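Local structure of RNase NGR3 (Nicotiana glutinosa, 1VCZ) at residues Phe8-Phe13 / Asn48-Lys53; Phe40-Leu45 / Gln114-Phe119; Gln168-Ile173 / Lys202-Pro207; Phe13-Pro18 / Ser123-Asn128. The protein probably cleaves RNA as a secreted ribonuclease of the T2 family, and binds guanosine monophosphate at two neighbouring nucleotide sites. All blocks are in the same frame, centred on the assembly; numbering follows the deposited sequence.

Contact 1 (Phe8-Phe13 / Asn48-Lys53); sequences FDFFYF and NYENGK. With 5GP (guanosine-5'-monophosphate), chain B.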
# COMPACT_ATOMS: atom_id res chain seq x y z
N PHE A 8 10.17 16.01 7.54
CA PHE A 8 8.85 15.46 7.84
C PHE A 8 8.82 14.64 9.12
O PHE A 8 9.86 14.43 9.75
CB PHE A 8 8.35 14.66 6.64
CG PHE A 8 9.21 13.49 6.29
CD1 PHE A 8 8.85 12.20 6.69
CD2 PHE A 8 10.38 13.66 5.53
CE1 PHE A 8 9.62 11.10 6.33
CE2 PHE A 8 11.16 12.56 5.17
CZ PHE A 8 10.78 11.28 5.56
N ASP A 9 7.63 14.17 9.49
CA ASP A 9 7.50 13.45 10.75
C ASP A 9 7.49 11.94 10.71
O ASP A 9 8.05 11.30 11.59
CB ASP A 9 6.27 13.94 11.50
CG ASP A 9 6.30 15.44 11.76
OD1 ASP A 9 5.25 16.08 11.65
OD2 ASP A 9 7.38 15.99 12.09
N PHE A 10 6.83 11.35 9.71
CA PHE A 10 6.75 9.90 9.61
C PHE A 10 6.25 9.57 8.21
O PHE A 10 5.93 10.48 7.44
CB PHE A 10 5.76 9.35 10.64
CG PHE A 10 4.32 9.79 10.38
CD1 PHE A 10 3.45 8.95 9.70
CD2 PHE A 10 3.87 11.04 10.79
CE1 PHE A 10 2.13 9.34 9.42
CE2 PHE A 10 2.54 11.45 10.53
CZ PHE A 10 1.67 10.60 9.84
N PHE A 11 6.22 8.27 7.88
CA PHE A 11 5.68 7.82 6.60
C PHE A 11 4.42 7.03 6.79
O PHE A 11 4.30 6.27 7.74
CB PHE A 11 6.57 6.77 5.88
CG PHE A 11 7.89 7.26 5.43
CD1 PHE A 11 9.02 7.13 6.26
CD2 PHE A 11 8.06 7.74 4.13
CE1 PHE A 11 10.28 7.46 5.80
CE2 PHE A 11 9.34 8.07 3.67
CZ PHE A 11 10.45 7.93 4.50
N TYR A 12 3.50 7.17 5.85
CA TYR A 12 2.38 6.27 5.83
C TYR A 12 2.91 5.24 4.81
O TYR A 12 3.42 5.61 3.75
CB TYR A 12 1.16 6.91 5.19
CG TYR A 12 0.27 7.61 6.16
CD1 TYR A 12 -0.24 8.88 5.86
CD2 TYR A 12 -0.10 7.02 7.37
CE1 TYR A 12 -1.09 9.52 6.73
CE2 TYR A 12 -0.96 7.66 8.25
CZ TYR A 12 -1.44 8.91 7.91
OH TYR A 12 -2.33 9.55 8.74
N PHE A 13 2.82 3.96 5.16
CA PHE A 13 3.18 2.89 4.23
C PHE A 13 1.82 2.30 3.87
O PHE A 13 1.12 1.71 4.72
CB PHE A 13 4.10 1.83 4.86
CG PHE A 13 4.40 0.68 3.94
CD1 PHE A 13 4.90 0.91 2.65
CD2 PHE A 13 4.16 -0.63 4.33
CE1 PHE A 13 5.15 -0.16 1.78
CE2 PHE A 13 4.40 -1.70 3.49
CZ PHE A 13 4.90 -1.48 2.20
N ASN A 48 4.96 12.27 5.58
CA ASN A 48 3.78 12.97 6.11
C ASN A 48 4.13 13.82 7.34
O ASN A 48 5.17 13.60 7.97
CB ASN A 48 2.74 11.91 6.53
CG ASN A 48 1.31 12.29 6.18
OD1 ASN A 48 0.86 12.07 5.06
ND2 ASN A 48 0.59 12.87 7.15
N TYR A 49 3.27 14.78 7.66
CA TYR A 49 3.43 15.61 8.87
C TYR A 49 2.37 15.17 9.89
O TYR A 49 1.29 14.70 9.53
CB TYR A 49 3.19 17.08 8.56
CG TYR A 49 4.12 17.65 7.53
CD1 TYR A 49 3.61 18.43 6.49
CD2 TYR A 49 5.50 17.50 7.63
CE1 TYR A 49 4.45 19.04 5.57
CE2 TYR A 49 6.36 18.12 6.72
CZ TYR A 49 5.82 18.89 5.69
OH TYR A 49 6.65 19.50 4.78
N GLU A 50 2.66 15.36 11.18
CA GLU A 50 1.73 14.99 12.22
C GLU A 50 0.48 15.88 12.20
O GLU A 50 -0.54 15.54 12.82
CB GLU A 50 2.42 15.04 13.60
CG GLU A 50 3.41 13.89 13.77
CD GLU A 50 3.95 13.78 15.18
OE1 GLU A 50 3.43 14.44 16.10
OE2 GLU A 50 4.91 13.00 15.36
N ASN A 51 0.55 16.99 11.48
CA ASN A 51 -0.61 17.85 11.39
C ASN A 51 -1.58 17.43 10.28
O ASN A 51 -2.60 18.08 10.05
CB ASN A 51 -0.20 19.33 11.24
CG ASN A 51 0.45 19.65 9.91
OD1 ASN A 51 0.41 18.85 8.95
ND2 ASN A 51 1.03 20.84 9.84
N GLY A 52 -1.26 16.33 9.59
CA GLY A 52 -2.17 15.86 8.56
C GLY A 52 -1.87 16.31 7.14
O GLY A 52 -2.46 15.78 6.20
N LYS A 53 -0.99 17.29 7.00
CA LYS A 53 -0.60 17.78 5.70
C LYS A 53 0.65 16.96 5.38
O LYS A 53 1.08 16.16 6.20
CB LYS A 53 -0.28 19.27 5.75
CG LYS A 53 -1.50 20.12 6.11
CD LYS A 53 -1.18 21.60 6.21
CE LYS A 53 -2.40 22.39 6.67
NZ LYS A 53 -2.06 23.81 6.97
P 5GP B . -6.97 11.39 -5.45
O1P 5GP B . -7.26 11.43 -6.91
O2P 5GP B . -7.37 12.68 -4.73
O3P 5GP B . -7.65 10.14 -4.77
O5' 5GP B . -5.38 11.18 -5.16
C5' 5GP B . -4.85 11.20 -3.81
C4' 5GP B . -3.33 11.17 -3.75
O4' 5GP B . -2.96 12.33 -2.89
C3' 5GP B . -2.65 9.98 -3.07
O3' 5GP B . -2.36 8.92 -3.94
C2' 5GP B . -1.39 10.58 -2.45
O2' 5GP B . -0.31 10.72 -3.38
C1' 5GP B . -1.89 11.91 -1.97
N9 5GP B . -2.39 11.96 -0.59
C8 5GP B . -3.69 11.86 -0.12
N7 5GP B . -3.80 11.62 1.16
C5 5GP B . -2.45 11.66 1.59
C6 5GP B . -1.96 11.56 2.93
O6 5GP B . -2.61 11.44 3.96
N1 5GP B . -0.54 11.65 2.97
C2 5GP B . 0.28 11.79 1.85
N2 5GP B . 1.59 11.90 2.14
N3 5GP B . -0.18 11.84 0.57
C4 5GP B . -1.57 11.81 0.53
O HOH W 1 6.05 11.12 14.07
O HOH W 2 3.18 18.39 11.94

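Contact 2 (Phe40-Leu45 / Gln114-Phe119); sequences FSIHGL and QAALDF. With 5GP (guanosine-5'-monophosphate), chain C.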
# COMPACT_ATOMS: atom_id res chain seq x y z
N PHE A 40 -1.32 -8.72 -0.97
CA PHE A 40 -1.31 -7.27 -0.84
C PHE A 40 -0.10 -6.74 -1.58
O PHE A 40 1.01 -7.30 -1.51
CB PHE A 40 -1.24 -6.85 0.63
CG PHE A 40 -2.52 -7.07 1.37
CD1 PHE A 40 -2.80 -8.30 1.96
CD2 PHE A 40 -3.49 -6.05 1.44
CE1 PHE A 40 -4.02 -8.52 2.60
CE2 PHE A 40 -4.70 -6.27 2.07
CZ PHE A 40 -4.97 -7.50 2.65
N SER A 41 -0.30 -5.64 -2.29
CA SER A 41 0.78 -5.03 -3.04
C SER A 41 0.98 -3.60 -2.57
O SER A 41 0.10 -3.01 -1.94
CB SER A 41 0.45 -5.03 -4.53
OG SER A 41 -0.66 -4.20 -4.79
N ILE A 42 2.12 -3.03 -2.92
CA ILE A 42 2.42 -1.66 -2.52
C ILE A 42 1.69 -0.59 -3.31
O ILE A 42 1.64 -0.63 -4.53
CB ILE A 42 3.94 -1.38 -2.67
CG1 ILE A 42 4.74 -2.40 -1.86
CG2 ILE A 42 4.28 0.04 -2.19
CD1 ILE A 42 6.17 -2.58 -2.30
N HIS A 43 1.13 0.37 -2.60
CA HIS A 43 0.55 1.52 -3.27
C HIS A 43 1.62 2.61 -3.12
O HIS A 43 2.14 3.14 -4.13
CB HIS A 43 -0.76 1.99 -2.64
CG HIS A 43 -1.30 3.25 -3.26
ND1 HIS A 43 -2.59 3.69 -3.07
CD2 HIS A 43 -0.72 4.15 -4.10
CE1 HIS A 43 -2.78 4.80 -3.77
NE2 HIS A 43 -1.66 5.10 -4.40
N GLY A 44 2.00 2.94 -1.88
CA GLY A 44 3.01 3.97 -1.71
C GLY A 44 3.68 4.08 -0.35
O GLY A 44 3.23 3.47 0.61
N LEU A 45 4.77 4.84 -0.30
CA LEU A 45 5.52 5.08 0.95
C LEU A 45 5.51 6.60 0.95
O LEU A 45 6.25 7.23 0.19
CB LEU A 45 6.95 4.55 0.82
CG LEU A 45 7.83 4.72 2.05
CD1 LEU A 45 7.08 4.18 3.28
CD2 LEU A 45 9.16 3.99 1.83
N GLN A 114 13.67 0.04 -2.07
CA GLN A 114 14.03 -1.12 -1.25
C GLN A 114 13.23 -1.06 0.06
O GLN A 114 12.76 -2.09 0.56
CB GLN A 114 15.52 -1.11 -0.94
CG GLN A 114 16.01 -2.37 -0.26
CD GLN A 114 16.11 -3.51 -1.23
OE1 GLN A 114 16.86 -3.43 -2.22
NE2 GLN A 114 15.36 -4.58 -0.98
N ALA A 115 13.10 0.13 0.63
CA ALA A 115 12.33 0.29 1.86
C ALA A 115 10.89 -0.15 1.66
O ALA A 115 10.37 -0.86 2.48
CB ALA A 115 12.35 1.77 2.36
N ALA A 116 10.26 0.26 0.57
CA ALA A 116 8.87 -0.13 0.34
C ALA A 116 8.76 -1.66 0.26
O ALA A 116 7.89 -2.25 0.88
CB ALA A 116 8.34 0.52 -0.95
N LEU A 117 9.64 -2.29 -0.52
CA LEU A 117 9.65 -3.75 -0.63
C LEU A 117 9.88 -4.44 0.72
O LEU A 117 9.22 -5.43 1.04
CB LEU A 117 10.75 -4.19 -1.61
CG LEU A 117 10.56 -3.74 -3.07
CD1 LEU A 117 11.87 -3.97 -3.84
CD2 LEU A 117 9.42 -4.54 -3.69
N ASP A 118 10.85 -3.94 1.47
CA ASP A 118 11.17 -4.50 2.79
C ASP A 118 9.99 -4.37 3.75
O ASP A 118 9.67 -5.32 4.49
CB ASP A 118 12.39 -3.79 3.38
CG ASP A 118 13.69 -4.12 2.63
OD1 ASP A 118 13.66 -5.03 1.76
OD2 ASP A 118 14.74 -3.48 2.92
N PHE A 119 9.35 -3.22 3.78
CA PHE A 119 8.19 -3.08 4.67
C PHE A 119 6.97 -3.89 4.23
O PHE A 119 6.16 -4.30 5.07
CB PHE A 119 7.84 -1.59 4.86
CG PHE A 119 8.80 -0.88 5.77
CD1 PHE A 119 9.64 0.12 5.31
CD2 PHE A 119 8.91 -1.27 7.10
CE1 PHE A 119 10.58 0.72 6.14
CE2 PHE A 119 9.85 -0.68 7.95
CZ PHE A 119 10.70 0.33 7.46
P 5GP C . 0.04 8.95 -5.76
O1P 5GP C . 0.05 8.28 -4.44
O2P 5GP C . -0.96 10.10 -5.88
O3P 5GP C . 1.48 9.45 -6.13
O5' 5GP C . -0.34 7.90 -6.94
C5' 5GP C . -1.69 7.47 -7.14
C4' 5GP C . -2.10 7.50 -8.60
O4' 5GP C . -1.46 6.31 -9.17
C3' 5GP C . -3.59 7.35 -8.91
O3' 5GP C . -4.22 8.59 -9.15
C2' 5GP C . -3.68 6.45 -10.15
O2' 5GP C . -3.98 7.20 -11.36
C1' 5GP C . -2.31 5.77 -10.21
N9 5GP C . -2.24 4.28 -10.17
C8 5GP C . -1.67 3.42 -11.08
N7 5GP C . -1.85 2.14 -10.83
C5 5GP C . -2.51 2.16 -9.59
C6 5GP C . -2.92 1.04 -8.78
O6 5GP C . -2.69 -0.14 -8.98
N1 5GP C . -3.66 1.45 -7.63
C2 5GP C . -3.85 2.79 -7.26
N2 5GP C . -4.54 2.95 -6.10
N3 5GP C . -3.40 3.86 -7.99
C4 5GP C . -2.76 3.45 -9.16

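Contact 3 (Gln168-Ile173 / Lys202-Pro207); sequences QGNHQI and KIEFPP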
# COMPACT_ATOMS: atom_id res chain seq x y z
N GLN A 168 -21.41 -5.13 -6.48
CA GLN A 168 -22.63 -5.63 -5.87
C GLN A 168 -23.00 -4.95 -4.56
O GLN A 168 -23.91 -5.41 -3.85
CB GLN A 168 -22.50 -7.13 -5.65
CG GLN A 168 -22.19 -7.88 -6.92
CD GLN A 168 -21.78 -9.31 -6.65
OE1 GLN A 168 -21.27 -10.00 -7.54
NE2 GLN A 168 -22.01 -9.78 -5.43
N GLY A 169 -22.30 -3.88 -4.22
CA GLY A 169 -22.61 -3.15 -3.00
C GLY A 169 -21.90 -3.60 -1.73
O GLY A 169 -22.12 -3.03 -0.67
N ASN A 170 -21.06 -4.62 -1.82
CA ASN A 170 -20.34 -5.10 -0.65
C ASN A 170 -19.23 -4.13 -0.26
O ASN A 170 -18.55 -3.57 -1.13
CB ASN A 170 -19.71 -6.47 -0.94
CG ASN A 170 -20.75 -7.54 -1.22
OD1 ASN A 170 -21.46 -7.99 -0.32
ND2 ASN A 170 -20.83 -7.96 -2.48
N HIS A 171 -19.06 -3.91 1.04
CA HIS A 171 -17.99 -3.05 1.53
C HIS A 171 -16.84 -4.03 1.66
O HIS A 171 -17.00 -5.11 2.20
CB HIS A 171 -18.37 -2.48 2.89
CG HIS A 171 -19.63 -1.68 2.85
ND1 HIS A 171 -19.67 -0.39 2.36
CD2 HIS A 171 -20.91 -2.01 3.16
CE1 HIS A 171 -20.92 0.04 2.37
NE2 HIS A 171 -21.69 -0.92 2.85
N GLN A 172 -15.66 -3.65 1.16
CA GLN A 172 -14.53 -4.55 1.16
C GLN A 172 -13.25 -3.87 1.61
O GLN A 172 -13.13 -2.65 1.47
CB GLN A 172 -14.32 -5.06 -0.27
CG GLN A 172 -14.29 -3.93 -1.29
CD GLN A 172 -14.17 -4.41 -2.73
OE1 GLN A 172 -13.85 -3.63 -3.63
NE2 GLN A 172 -14.41 -5.70 -2.94
N ILE A 173 -12.32 -4.65 2.14
CA ILE A 173 -11.03 -4.10 2.55
C ILE A 173 -10.32 -3.68 1.25
O ILE A 173 -10.18 -4.48 0.32
CB ILE A 173 -10.21 -5.18 3.36
CG1 ILE A 173 -8.87 -4.62 3.82
CG2 ILE A 173 -10.02 -6.45 2.53
CD1 ILE A 173 -7.87 -4.43 2.75
N LYS A 202 -18.69 -5.27 9.40
CA LYS A 202 -18.51 -6.53 8.65
C LYS A 202 -18.08 -6.19 7.22
O LYS A 202 -18.77 -5.44 6.53
CB LYS A 202 -19.81 -7.32 8.59
CG LYS A 202 -20.28 -7.88 9.93
CD LYS A 202 -19.29 -8.89 10.47
CE LYS A 202 -19.97 -10.17 10.94
NZ LYS A 202 -20.40 -11.04 9.80
N ILE A 203 -16.96 -6.74 6.77
CA ILE A 203 -16.51 -6.43 5.42
C ILE A 203 -16.04 -7.65 4.64
O ILE A 203 -15.81 -8.72 5.20
CB ILE A 203 -15.37 -5.38 5.42
CG1 ILE A 203 -14.17 -5.90 6.20
CG2 ILE A 203 -15.88 -4.05 5.98
CD1 ILE A 203 -12.97 -4.96 6.13
N GLU A 204 -15.88 -7.45 3.34
CA GLU A 204 -15.45 -8.48 2.41
C GLU A 204 -13.95 -8.42 2.16
O GLU A 204 -13.36 -7.34 2.15
CB GLU A 204 -16.20 -8.29 1.11
CG GLU A 204 -15.89 -9.29 0.00
CD GLU A 204 -16.65 -8.94 -1.25
OE1 GLU A 204 -16.27 -7.97 -1.94
OE2 GLU A 204 -17.67 -9.62 -1.54
N PHE A 205 -13.35 -9.59 1.94
CA PHE A 205 -11.92 -9.77 1.64
C PHE A 205 -12.06 -10.65 0.39
O PHE A 205 -11.90 -11.87 0.45
CB PHE A 205 -11.26 -10.54 2.80
CG PHE A 205 -9.78 -10.74 2.66
CD1 PHE A 205 -9.00 -9.89 1.87
CD2 PHE A 205 -9.15 -11.76 3.36
CE1 PHE A 205 -7.62 -10.06 1.79
CE2 PHE A 205 -7.76 -11.94 3.29
CZ PHE A 205 -7.00 -11.09 2.50
N PRO A 206 -12.38 -10.02 -0.76
CA PRO A 206 -12.57 -10.69 -2.05
C PRO A 206 -11.43 -11.38 -2.77
O PRO A 206 -10.27 -10.96 -2.69
CB PRO A 206 -13.16 -9.59 -2.91
CG PRO A 206 -12.42 -8.38 -2.43
CD PRO A 206 -12.52 -8.56 -0.93
N PRO A 207 -11.75 -12.49 -3.44
CA PRO A 207 -10.75 -13.24 -4.21
C PRO A 207 -10.72 -12.51 -5.56
O PRO A 207 -11.57 -11.65 -5.80
CB PRO A 207 -11.37 -14.64 -4.34
CG PRO A 207 -12.27 -14.73 -3.14
CD PRO A 207 -12.88 -13.35 -3.08

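Contact 4 (Phe13-Pro18 / Ser123-Asn128); sequences FVQQWP and SNLLEN. With 5GP (guanosine-5'-monophosphate), chain C.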
# COMPACT_ATOMS: atom_id res chain seq x y z
N PHE A 13 2.82 3.96 5.16
CA PHE A 13 3.18 2.89 4.23
C PHE A 13 1.82 2.30 3.87
O PHE A 13 1.12 1.71 4.72
CB PHE A 13 4.10 1.83 4.86
CG PHE A 13 4.40 0.68 3.94
CD1 PHE A 13 4.90 0.91 2.65
CD2 PHE A 13 4.16 -0.63 4.33
CE1 PHE A 13 5.15 -0.16 1.78
CE2 PHE A 13 4.40 -1.70 3.49
CZ PHE A 13 4.90 -1.48 2.20
N VAL A 14 1.44 2.49 2.61
CA VAL A 14 0.15 2.06 2.09
C VAL A 14 0.19 0.87 1.15
O VAL A 14 0.94 0.84 0.16
CB VAL A 14 -0.53 3.25 1.37
CG1 VAL A 14 -2.01 2.94 1.09
CG2 VAL A 14 -0.40 4.51 2.23
N GLN A 15 -0.62 -0.14 1.47
CA GLN A 15 -0.75 -1.34 0.64
C GLN A 15 -2.18 -1.45 0.15
O GLN A 15 -3.13 -0.98 0.80
CB GLN A 15 -0.37 -2.61 1.41
CG GLN A 15 1.12 -2.67 1.72
CD GLN A 15 1.47 -3.81 2.62
OE1 GLN A 15 1.65 -4.94 2.16
NE2 GLN A 15 1.54 -3.53 3.91
N GLN A 16 -2.35 -2.06 -1.02
CA GLN A 16 -3.70 -2.23 -1.57
C GLN A 16 -3.98 -3.71 -1.79
O GLN A 16 -3.05 -4.51 -1.94
CB GLN A 16 -3.84 -1.46 -2.90
CG GLN A 16 -2.99 -1.98 -4.06
CD GLN A 16 -3.31 -1.31 -5.41
OE1 GLN A 16 -4.44 -0.86 -5.64
NE2 GLN A 16 -2.32 -1.26 -6.30
N TRP A 17 -5.25 -4.06 -1.77
CA TRP A 17 -5.69 -5.44 -2.03
C TRP A 17 -6.15 -5.35 -3.49
O TRP A 17 -7.22 -4.81 -3.78
CB TRP A 17 -6.87 -5.81 -1.14
CG TRP A 17 -7.34 -7.22 -1.37
CD1 TRP A 17 -8.58 -7.63 -1.78
CD2 TRP A 17 -6.56 -8.42 -1.22
NE1 TRP A 17 -8.62 -9.00 -1.88
CE2 TRP A 17 -7.40 -9.51 -1.55
CE3 TRP A 17 -5.24 -8.67 -0.84
CZ2 TRP A 17 -6.95 -10.84 -1.51
CZ3 TRP A 17 -4.79 -10.00 -0.80
CH2 TRP A 17 -5.66 -11.07 -1.13
N PRO A 18 -5.34 -5.88 -4.43
CA PRO A 18 -5.65 -5.86 -5.86
C PRO A 18 -7.07 -6.21 -6.23
O PRO A 18 -7.72 -5.49 -6.99
CB PRO A 18 -4.63 -6.84 -6.45
CG PRO A 18 -3.45 -6.66 -5.56
CD PRO A 18 -4.12 -6.66 -4.17
N SER A 123 5.57 -6.48 7.01
CA SER A 123 4.19 -6.41 7.47
C SER A 123 3.45 -7.72 7.20
O SER A 123 2.48 -8.02 7.88
CB SER A 123 3.46 -5.22 6.83
OG SER A 123 3.29 -5.44 5.45
N ASN A 124 3.88 -8.46 6.17
CA ASN A 124 3.34 -9.80 5.87
C ASN A 124 1.84 -9.93 6.15
O ASN A 124 1.39 -10.83 6.89
CB ASN A 124 4.13 -10.80 6.73
CG ASN A 124 4.04 -12.23 6.21
OD1 ASN A 124 4.05 -12.46 5.01
ND2 ASN A 124 3.96 -13.19 7.13
N LEU A 125 1.06 -9.04 5.55
CA LEU A 125 -0.37 -8.97 5.79
C LEU A 125 -1.19 -10.22 5.50
O LEU A 125 -1.94 -10.68 6.35
CB LEU A 125 -0.97 -7.80 5.00
CG LEU A 125 -0.41 -6.41 5.33
CD1 LEU A 125 -1.18 -5.40 4.51
CD2 LEU A 125 -0.59 -6.10 6.81
N LEU A 126 -1.06 -10.75 4.28
CA LEU A 126 -1.82 -11.93 3.88
C LEU A 126 -1.61 -13.08 4.86
O LEU A 126 -2.56 -13.73 5.28
CB LEU A 126 -1.41 -12.38 2.47
CG LEU A 126 -2.29 -13.43 1.79
CD1 LEU A 126 -3.68 -12.87 1.55
CD2 LEU A 126 -1.68 -13.84 0.45
N GLU A 127 -0.36 -13.31 5.24
CA GLU A 127 -0.05 -14.39 6.17
C GLU A 127 -0.51 -14.10 7.60
O GLU A 127 -0.99 -14.99 8.32
CB GLU A 127 1.45 -14.66 6.12
CG GLU A 127 1.90 -15.17 4.76
CD GLU A 127 1.34 -16.55 4.44
OE1 GLU A 127 1.61 -17.48 5.24
OE2 GLU A 127 0.64 -16.70 3.41
N ASN A 128 -0.40 -12.85 8.02
CA ASN A 128 -0.86 -12.52 9.35
C ASN A 128 -2.37 -12.77 9.44
O ASN A 128 -2.88 -13.21 10.48
CB ASN A 128 -0.50 -11.08 9.70
CG ASN A 128 0.94 -10.94 10.13
OD1 ASN A 128 1.45 -11.79 10.87
ND2 ASN A 128 1.60 -9.86 9.70
P 5GP C . 0.04 8.95 -5.76
O1P 5GP C . 0.05 8.28 -4.44
O2P 5GP C . -0.96 10.10 -5.88
O3P 5GP C . 1.48 9.45 -6.13
O5' 5GP C . -0.34 7.90 -6.94
C5' 5GP C . -1.69 7.47 -7.14
C4' 5GP C . -2.10 7.50 -8.60
O4' 5GP C . -1.46 6.31 -9.17
C3' 5GP C . -3.59 7.35 -8.91
O3' 5GP C . -4.22 8.59 -9.15
C2' 5GP C . -3.68 6.45 -10.15
O2' 5GP C . -3.98 7.20 -11.36
C1' 5GP C . -2.31 5.77 -10.21
N9 5GP C . -2.24 4.28 -10.17
C8 5GP C . -1.67 3.42 -11.08
N7 5GP C . -1.85 2.14 -10.83
C5 5GP C . -2.51 2.16 -9.59
C6 5GP C . -2.92 1.04 -8.78
O6 5GP C . -2.69 -0.14 -8.98
N1 5GP C . -3.66 1.45 -7.63
C2 5GP C . -3.85 2.79 -7.26
N2 5GP C . -4.54 2.95 -6.10
N3 5GP C . -3.40 3.86 -7.99
C4 5GP C . -2.76 3.45 -9.16
O HOH W 3 2.00 -7.45 3.07

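Contact 1 (Phe8-Phe13 / Asn48-Lys53)
Phe10 and Asn48 stand side by side and point the same way, the ring turned 44° from the amide. CB of Asn48 sits over one face of the Phe10 ring, 4.0 Å from its centroid and displaced toward the rim, a CH-pi contact. Tyr12 meets the far end of the same asparagine: the two side chains run at a slant to each other, with CD1 of Tyr12 3.5 Å from OD1 of Asn48. The other end of the amide is tied as well, because ND2 of Asn48 donates to Tyr49 O at 3.1 Å, a bond that limits rotation of the group and leaves OD1 directed at the guanine. There OD1 of Asn48 accepts from N1 of the chain B nucleotide at 2.6 Å and, weakly, from its N2. Further along, Asp9 and Glu50 cross nearly at right angles. CG of Asp9 lies anti to its carbonyl carbon (chi1 -57°), which carries the carboxylate across to the turn, and OD1 of Asp9 uses its anti lone pair to take the N-H of Glu50 at 2.7 Å. A water donates to both Asp9 O and OE2 of Glu50. In the backbone, Asn48 O accepts from Asp9 N and Phe10 N together. Two residues facing one make this a classic beta bulge, next to the type I turn Tyr49-Gly52, in a nucleotide-binding site where Asn48 meets the N1 and N2 edge of the guanine.

Contact 2 (Phe40-Leu45 / Gln114-Phe119)
Ile42 pushes its CD1 methyl onto the helix between Ala116 and Leu117, meeting CB of Ala116 at 4.0 Å, and CD2 of Leu117 at the same distance. The tip also rests on the helix backbone, with CD1 of Ile42 3.6 Å from the carbonyl oxygen of Ala116. Leu45 is the second bump: its CD2 lies 3.9 Å from CB of Ala115 and close to the backbone N of Ala116. With CG of Leu45 anti to the backbone N (chi1 -179°), the branch swings out from the strand to arrive there. The small methyl of Ala116, directed at the strand, fits into the hollow between these two larger side chains, consistent with axes of strand 41-45 and helix 114-119 only 8.8 Å apart, at 125°. Ile42 and Leu45 can share this side, although three residues apart, because His43 and Gly44 both face Val14 in a classic beta bulge. His43 leaves the strand on the other side, where N2 of the chain C guanine lies over a face of its ring, 3.5 Å from CE1 of His43; the residue is a predicted active-site histidine whose ND1 is bonded to Gln175. Polar ties to helix 109-123 come from just before and after the segment, Tyr112 to Leu45 O and Arg120 to Phe40 O. The side chains that meet are all aliphatic and the polar atoms they touch are helix backbone, so shape and burial hold the Ile42 and Leu45 face to the helix.

Contact 3 (Gln168-Ile173 / Lys202-Pro207)
Glu204 and Gln172 lie side by side where the backbones bridge, their CA atoms only 4.2 Å apart, in a single-bridge crossing with strand directions 60° apart. Starting from CB, Glu204 first meets His171 O at 3.5 Å and then CB of Gln172. The chain runs out extended, CG anti to the backbone N (chi1 -180°), and brings CD to 3.9 Å from CB of Asn170. At the tip the oxygens part: OE1 of Glu204 takes a weak bond from NE2 of Gln172 at 3.1 Å, while OE2 has its main partner in Gly139 N. The Gln172 amide is shared, since NE2 also donates to Asp23; Asn170 only packs against OE2 of Glu204, its ND2 being bonded to Asp166. NE2 of Gln172 packs against CG of Pro206 as well, 3.4 Å away. Beneath the carboxylate, Glu204 N donates to His171 O and Glu204 O receives Ile173 N at 2.9 Å, so this one residue pins the C-terminal strand 202-205 to the start of strand 171-181. Toward the interior, CG2 of Ile173 touches CD1 of Phe205 at 3.6 Å and its CB meets CD1 of Ile203. With an alanine at Glu204, Gly139 N would probably lose its acceptor and the Gln172 amide one of its restraints. Because OE1 also lies close to Asp166, that neighbouring carboxylate would tend to raise the pKa of the buried acid, and the N-H donors would tend to offset this.

Contact 4 (Phe13-Pro18 / Ser123-Asn128)
Ser123 OG accepts the N-H of Gln15 NE2 at 3.0 Å, tying strand 13-16 of the central antiparallel sheet of this RNase T2 fold to the junction of two successive helices. The hydroxyl is also bonded to the carbonyls of Phe119 and Arg120 in the last turn of helix 109-123, and it lies at the edge of the Phe13 ring, near the ring plane. Asn124 follows with positive phi, the break that ends that helix and turns the chain into helix 125-131. Leu125 then points back at the strand and lays its CD1 over a face of the Gln15 amide, 3.4 Å from NE2 of Gln15. Its backbone N serves the other end of the same amide: Leu125 N donates to a water that in turn donates to OE1 of Gln15 at 2.7 Å. Gln15 reaches both partners because its chain is extended beyond CG (chi2 173°). A leucine in place of Gln15 would probably leave the buried Ser123 OG without this donor and the bridging water without its acceptor. Its neighbour Gln16 points the opposite way and clasps the chain C guanine, NE2 of Gln16 to O6 at 2.9 Å in a nearly straight bond and OE1 accepting from N1. Leu126 closes the walk beside Trp17, whose NE1 is bonded to Pro206 O: CD1 of Leu126 rests 3.8 Å from CH2 of the indole.

Strand 10-16 is the common thread: contacts 1 and 4 share Phe13 on it, although their centres lie about 20 Å apart. Contacts 2 and 4, centres about 9 Å apart, hold neighbouring strands against helices that follow each other in the chain, and both touch the chain C guanine, through the predicted active-site His43 and through Gln16; contact 1 grips the chain B guanine. Phe13 also joins contact 1 to contact 2, its CZ 3.4 Å from Ala116 O. Contact 3 lies further out, the Gln172 side chain about 12 Å from a bound nucleotide, yet it meets contact 4 where Phe205 CE1 lies 3.4 Å from Trp17 CE2, and contact 2 where Phe40 packs on Ile173 and Phe205.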